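Local atomic coordinates of protein SOSEKI 4 (Arabidopsis thaliana, PDB entry 6RSN), a protein that polymerises through its DIX-like domain into filaments with other SOSEKI proteins, interpreting polarity cues, influencing division orientation and promoting auxin biosynthesis and signalling. Residues I5-R17 and H82-L94. The protein carries 1 engineered substitution. Sequence-based numbering, arbitrary orientation.
Sequences IVPVVYYLSRNGR and HGQEYVLKGSQIL. With SO4 (sulfate ion), chain B.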
loop_
_atom_site.group_PDB
_atom_site.type_symbol
_atom_site.label_atom_id
_atom_site.label_comp_id
_atom_site.label_asym_id
_atom_site.label_seq_id
_atom_site.Cartn_x
_atom_site.Cartn_y
_atom_site.Cartn_z
ATOM N N ILE A 5 4.247 13.703 6.190
ATOM C CA ILE A 5 3.307 12.926 5.392
ATOM C C ILE A 5 4.047 12.452 4.145
ATOM O O ILE A 5 4.963 13.096 3.624
ATOM C CB ILE A 5 2.012 13.715 5.058
ATOM C CG1 ILE A 5 2.279 14.860 4.077
ATOM C CG2 ILE A 5 1.290 14.215 6.309
ATOM C CD1 ILE A 5 1.978 14.497 2.648
ATOM N N VAL A 6 3.731 11.239 3.742
ATOM C CA VAL A 6 4.353 10.704 2.552
ATOM C C VAL A 6 3.293 10.371 1.513
ATOM O O VAL A 6 2.165 9.967 1.845
ATOM C CB VAL A 6 5.293 9.516 2.821
ATOM C CG1 VAL A 6 6.425 9.878 3.774
ATOM C CG2 VAL A 6 4.577 8.272 3.283
ATOM N N PRO A 7 3.677 10.520 0.234
ATOM C CA PRO A 7 2.788 10.171 -0.875
ATOM C C PRO A 7 2.725 8.659 -1.084
ATOM O O PRO A 7 3.748 8.002 -1.121
ATOM C CB PRO A 7 3.481 10.863 -2.065
ATOM C CG PRO A 7 5.002 10.932 -1.686
ATOM C CD PRO A 7 5.005 11.060 -0.178
ATOM N N VAL A 8 1.517 8.103 -1.225
ATOM C CA VAL A 8 1.377 6.670 -1.502
ATOM C C VAL A 8 0.478 6.483 -2.706
ATOM O O VAL A 8 -0.624 7.042 -2.736
ATOM C CB VAL A 8 0.842 5.923 -0.269
ATOM C CG1 VAL A 8 0.638 4.436 -0.563
ATOM C CG2 VAL A 8 1.784 6.099 0.936
ATOM N N VAL A 9 0.899 5.665 -3.683
ATOM C CA VAL A 9 0.028 5.280 -4.792
ATOM C C VAL A 9 -0.374 3.828 -4.544
ATOM O O VAL A 9 0.483 3.030 -4.188
ATOM C CB VAL A 9 0.708 5.439 -6.173
ATOM C CG1 VAL A 9 -0.064 4.754 -7.311
ATOM C CG2 VAL A 9 0.911 6.919 -6.544
ATOM N N TYR A 10 -1.671 3.515 -4.711
ATOM C CA TYR A 10 -2.051 2.099 -4.594
ATOM C C TYR A 10 -2.964 1.674 -5.743
ATOM O O TYR A 10 -3.831 2.430 -6.234
ATOM C CB TYR A 10 -2.663 1.761 -3.214
ATOM C CG TYR A 10 -4.001 2.399 -2.893
ATOM C CD1 TYR A 10 -4.073 3.645 -2.292
ATOM C CD2 TYR A 10 -5.194 1.777 -3.236
ATOM C CE1 TYR A 10 -5.299 4.239 -1.994
ATOM C CE2 TYR A 10 -6.431 2.346 -2.939
ATOM C CZ TYR A 10 -6.482 3.603 -2.359
ATOM O OH TYR A 10 -7.707 4.165 -2.081
ATOM N N TYR A 11 -2.817 0.404 -6.166
ATOM C CA TYR A 11 -3.637 -0.222 -7.193
ATOM C C TYR A 11 -4.540 -1.252 -6.520
ATOM O O TYR A 11 -4.095 -1.959 -5.611
ATOM C CB TYR A 11 -2.749 -1.031 -8.146
ATOM C CG TYR A 11 -1.893 -0.162 -9.030
ATOM C CD1 TYR A 11 -0.684 0.325 -8.551
ATOM C CD2 TYR A 11 -2.301 0.156 -10.317
ATOM C CE1 TYR A 11 0.111 1.093 -9.385
ATOM C CE2 TYR A 11 -1.515 0.957 -11.155
ATOM C CZ TYR A 11 -0.308 1.413 -10.663
ATOM O OH TYR A 11 0.532 2.216 -11.402
ATOM N N LEU A 12 -5.840 -1.205 -6.800
ATOM C CA LEU A 12 -6.667 -2.299 -6.270
ATOM C C LEU A 12 -6.916 -3.286 -7.394
ATOM O O LEU A 12 -7.195 -2.883 -8.526
ATOM C CB LEU A 12 -8.046 -1.777 -5.838
ATOM C CG LEU A 12 -7.971 -0.770 -4.711
ATOM C CD1 LEU A 12 -9.400 -0.338 -4.316
ATOM C CD2 LEU A 12 -7.227 -1.396 -3.503
ATOM N N SER A 13 -6.866 -4.573 -7.053
ATOM C CA SER A 13 -6.980 -5.604 -8.067
ATOM C C SER A 13 -8.154 -6.453 -7.663
ATOM O O SER A 13 -8.155 -6.984 -6.559
ATOM C CB SER A 13 -5.681 -6.427 -8.081
ATOM O OG SER A 13 -5.831 -7.532 -8.970
ATOM N N ARG A 14 -9.161 -6.571 -8.536
ATOM C CA ARG A 14 -10.284 -7.419 -8.194
ATOM C C ARG A 14 -10.234 -8.676 -9.067
ATOM O O ARG A 14 -9.674 -9.704 -8.672
ATOM C CB ARG A 14 -11.563 -6.591 -8.300
ATOM C CG ARG A 14 -11.609 -5.425 -7.327
ATOM C CD ARG A 14 -12.893 -4.692 -7.669
ATOM N NE ARG A 14 -13.298 -3.599 -6.792
ATOM C CZ ARG A 14 -12.800 -2.357 -6.812
ATOM N NH1 ARG A 14 -11.823 -2.026 -7.644
ATOM N NH2 ARG A 14 -13.273 -1.449 -5.976
ATOM N N ASN A 15 -10.789 -8.555 -10.275
ATOM C CA ASN A 15 -10.691 -9.580 -11.302
ATOM C C ASN A 15 -9.311 -9.493 -11.952
ATOM O O ASN A 15 -8.795 -10.478 -12.478
ATOM C CB ASN A 15 -11.796 -9.399 -12.343
ATOM C CG ASN A 15 -13.135 -9.180 -11.679
ATOM O OD1 ASN A 15 -13.625 -10.062 -10.981
ATOM N ND2 ASN A 15 -13.722 -8.008 -11.856
ATOM N N GLY A 16 -8.731 -8.289 -11.911
ATOM C CA GLY A 16 -7.461 -8.016 -12.558
ATOM C C GLY A 16 -7.320 -6.526 -12.835
ATOM O O GLY A 16 -7.041 -6.132 -13.964
ATOM N N ARG A 17 -7.586 -5.723 -11.797
ATOM C CA ARG A 17 -7.145 -4.338 -11.705
ATOM C C ARG A 17 -7.861 -3.448 -12.715
ATOM O O ARG A 17 -7.223 -2.580 -13.312
ATOM C CB ARG A 17 -5.624 -4.240 -11.872
ATOM C CG ARG A 17 -4.882 -3.962 -10.568
ATOM C CD ARG A 17 -3.535 -3.376 -11.068
ATOM N NE ARG A 17 -2.453 -4.348 -10.824
ATOM C CZ ARG A 17 -1.150 -4.122 -11.088
ATOM N NH1 ARG A 17 -0.742 -2.950 -11.564
ATOM N NH2 ARG A 17 -0.266 -5.085 -10.902
ATOM N N HIS A 82 12.230 3.356 -6.262
ATOM C CA HIS A 82 12.765 4.558 -6.892
ATOM C C HIS A 82 12.864 5.684 -5.864
ATOM O O HIS A 82 13.334 5.477 -4.749
ATOM C CB HIS A 82 11.956 4.991 -8.131
ATOM C CG HIS A 82 11.504 3.878 -9.021
ATOM N ND1 HIS A 82 10.176 3.723 -9.392
ATOM C CD2 HIS A 82 12.180 2.870 -9.617
ATOM C CE1 HIS A 82 10.057 2.668 -10.174
ATOM N NE2 HIS A 82 11.274 2.126 -10.329
ATOM N N GLY A 83 12.370 6.868 -6.239
ATOM C CA GLY A 83 12.709 8.087 -5.525
ATOM C C GLY A 83 11.705 8.448 -4.437
ATOM O O GLY A 83 10.874 9.335 -4.646
ATOM N N GLN A 84 11.845 7.783 -3.276
ATOM C CA GLN A 84 10.951 7.887 -2.127
ATOM C C GLN A 84 9.511 7.601 -2.544
ATOM O O GLN A 84 8.575 8.111 -1.927
ATOM C CB GLN A 84 11.046 9.254 -1.442
ATOM C CG GLN A 84 11.600 9.187 -0.025
ATOM C CD GLN A 84 10.631 8.596 0.972
ATOM O OE1 GLN A 84 9.507 9.073 1.143
ATOM N NE2 GLN A 84 11.071 7.548 1.655
ATOM N N GLU A 85 9.370 6.778 -3.592
ATOM C CA GLU A 85 8.095 6.432 -4.196
ATOM C C GLU A 85 7.574 5.139 -3.574
ATOM O O GLU A 85 8.293 4.119 -3.595
ATOM C CB GLU A 85 8.297 6.186 -5.685
ATOM C CG GLU A 85 7.131 6.629 -6.528
ATOM C CD GLU A 85 7.405 6.339 -7.989
ATOM O OE1 GLU A 85 8.134 7.134 -8.600
ATOM O OE2 GLU A 85 6.907 5.299 -8.508
ATOM N N TYR A 86 6.345 5.235 -3.030
ATOM C CA TYR A 86 5.657 4.126 -2.383
ATOM C C TYR A 86 4.505 3.707 -3.278
ATOM O O TYR A 86 3.629 4.529 -3.587
ATOM C CB TYR A 86 5.109 4.456 -0.991
ATOM C CG TYR A 86 6.175 4.725 0.042
ATOM C CD1 TYR A 86 6.909 3.684 0.590
ATOM C CD2 TYR A 86 6.421 6.018 0.473
ATOM C CE1 TYR A 86 7.880 3.901 1.551
ATOM C CE2 TYR A 86 7.405 6.270 1.422
ATOM C CZ TYR A 86 8.110 5.208 1.976
ATOM O OH TYR A 86 9.086 5.443 2.901
ATOM N N VAL A 87 4.550 2.421 -3.697
ATOM C CA VAL A 87 3.531 1.894 -4.605
ATOM C C VAL A 87 3.077 0.577 -4.013
ATOM O O VAL A 87 3.908 -0.320 -3.828
ATOM C CB VAL A 87 4.035 1.651 -6.055
ATOM C CG1 VAL A 87 2.950 1.020 -6.901
ATOM C CG2 VAL A 87 4.566 2.911 -6.748
ATOM N N LEU A 88 1.766 0.485 -3.767
ATOM C CA LEU A 88 1.222 -0.717 -3.159
ATOM C C LEU A 88 0.199 -1.302 -4.119
ATOM O O LEU A 88 -0.353 -0.617 -4.984
ATOM C CB LEU A 88 0.461 -0.328 -1.885
ATOM C CG LEU A 88 1.219 0.469 -0.812
ATOM C CD1 LEU A 88 0.361 0.677 0.412
ATOM C CD2 LEU A 88 2.556 -0.124 -0.412
ATOM N N LYS A 89 -0.175 -2.559 -3.820
ATOM C CA LYS A 89 -1.273 -3.225 -4.500
ATOM C C LYS A 89 -2.107 -3.872 -3.405
ATOM O O LYS A 89 -1.609 -4.501 -2.501
ATOM C CB LYS A 89 -0.784 -4.259 -5.499
ATOM C CG LYS A 89 -1.868 -5.020 -6.267
ATOM C CD LYS A 89 -1.137 -6.125 -7.011
ATOM C CE LYS A 89 -1.830 -6.708 -8.197
ATOM N NZ LYS A 89 -1.284 -8.083 -8.405
ATOM N N GLY A 90 -3.418 -3.566 -3.410
ATOM C CA GLY A 90 -4.355 -4.363 -2.608
ATOM C C GLY A 90 -5.058 -5.356 -3.500
ATOM O O GLY A 90 -5.744 -4.961 -4.444
ATOM N N SER A 91 -4.940 -6.635 -3.119
ATOM C CA SER A 91 -5.492 -7.707 -3.949
ATOM C C SER A 91 -6.768 -8.151 -3.251
ATOM O O SER A 91 -6.715 -8.494 -2.072
ATOM C CB SER A 91 -4.487 -8.836 -3.997
ATOM O OG SER A 91 -3.365 -8.440 -4.783
ATOM N N GLN A 92 -7.899 -8.158 -3.962
ATOM C CA GLN A 92 -9.159 -8.482 -3.271
ATOM C C GLN A 92 -9.115 -9.884 -2.677
ATOM O O GLN A 92 -8.811 -10.844 -3.405
ATOM C CB GLN A 92 -10.317 -8.448 -4.295
ATOM C CG GLN A 92 -11.676 -8.746 -3.699
ATOM C CD GLN A 92 -12.712 -8.778 -4.820
ATOM O OE1 GLN A 92 -12.398 -8.963 -5.995
ATOM N NE2 GLN A 92 -13.963 -8.783 -4.462
ATOM N N ILE A 93 -9.476 -9.989 -1.373
ATOM C CA ILE A 93 -9.559 -11.305 -0.729
ATOM C C ILE A 93 -10.827 -12.021 -1.174
ATOM O O ILE A 93 -11.899 -11.384 -1.253
ATOM C CB ILE A 93 -9.524 -11.100 0.786
ATOM C CG1 ILE A 93 -8.116 -10.604 1.181
ATOM C CG2 ILE A 93 -9.840 -12.415 1.463
ATOM C CD1 ILE A 93 -8.112 -10.200 2.650
ATOM N N LEU A 94 -10.653 -13.310 -1.555
ATOM C CA LEU A 94 -11.778 -14.019 -2.160
ATOM C C LEU A 94 -12.221 -15.079 -1.173
ATOM O O LEU A 94 -11.704 -16.180 -1.179
ATOM C CB LEU A 94 -11.362 -14.702 -3.466
ATOM C CG LEU A 94 -10.860 -13.710 -4.509
ATOM C CD1 LEU A 94 -10.434 -14.442 -5.794
ATOM C CD2 LEU A 94 -11.977 -12.672 -4.794
HETATM S S SO4 B . -12.749 1.941 -5.472
HETATM O O1 SO4 B . -13.558 1.089 -4.636
HETATM O O2 SO4 B . -13.233 3.290 -5.413
HETATM O O3 SO4 B . -11.385 1.912 -5.008
HETATM O O4 SO4 B . -12.813 1.475 -6.831
HETATM O O HOH W 1 -8.428 -10.682 -6.497
#
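The Y86 ring takes the carbonyl oxygen of P7 at its edge, in plane (CD2 to O 3.7 Å), while V6 CG2 approaches obliquely, 3.9 Å from Y86 CE2. At the edge of the Y11 ring, in plane, lie L88 O and V87 CG1, the methyl 3.8 Å from Y11 CE1; R17 NH1 sits over one face, offset toward the rim. Y86 OH accepts a hydrogen bond from Q84 NE2, tilted from that amide plane. With an alanine in place of Y86, the side chain of V6 would probably face a gap and the Q84 amide would lose its phenol partner. On the face shared by V8, Y10 and L88, V8 CG1 meets L88 CD1 at 3.9 Å. On the opposite face, with Y11 and S13, K89, its chain extended with CG anti to the backbone N (chi1 180°), brings CE alongside S13 CB (3.9 Å); its ammonium also makes a cation-pi contact with W69. R14 gives NH2 to sulfate O4 (3.1 Å) and, weakly, to O1; R47 also binds this ion, probably from the crystallisation liquor. Six backbone bonds, from V9 N to Y86 O through Q92 N to S13 O (2.9 Å), join the segments, and a water bridges R14 O and Q92 O. Flanked by strands 22-27 and 55-63, strands 5-13 and 86-92 form the central parallel pair, inclined by 22°, of the mixed 2-1-5-3-4 sheet characteristic of the ubiquitin-like fold, here the DIX-like domain.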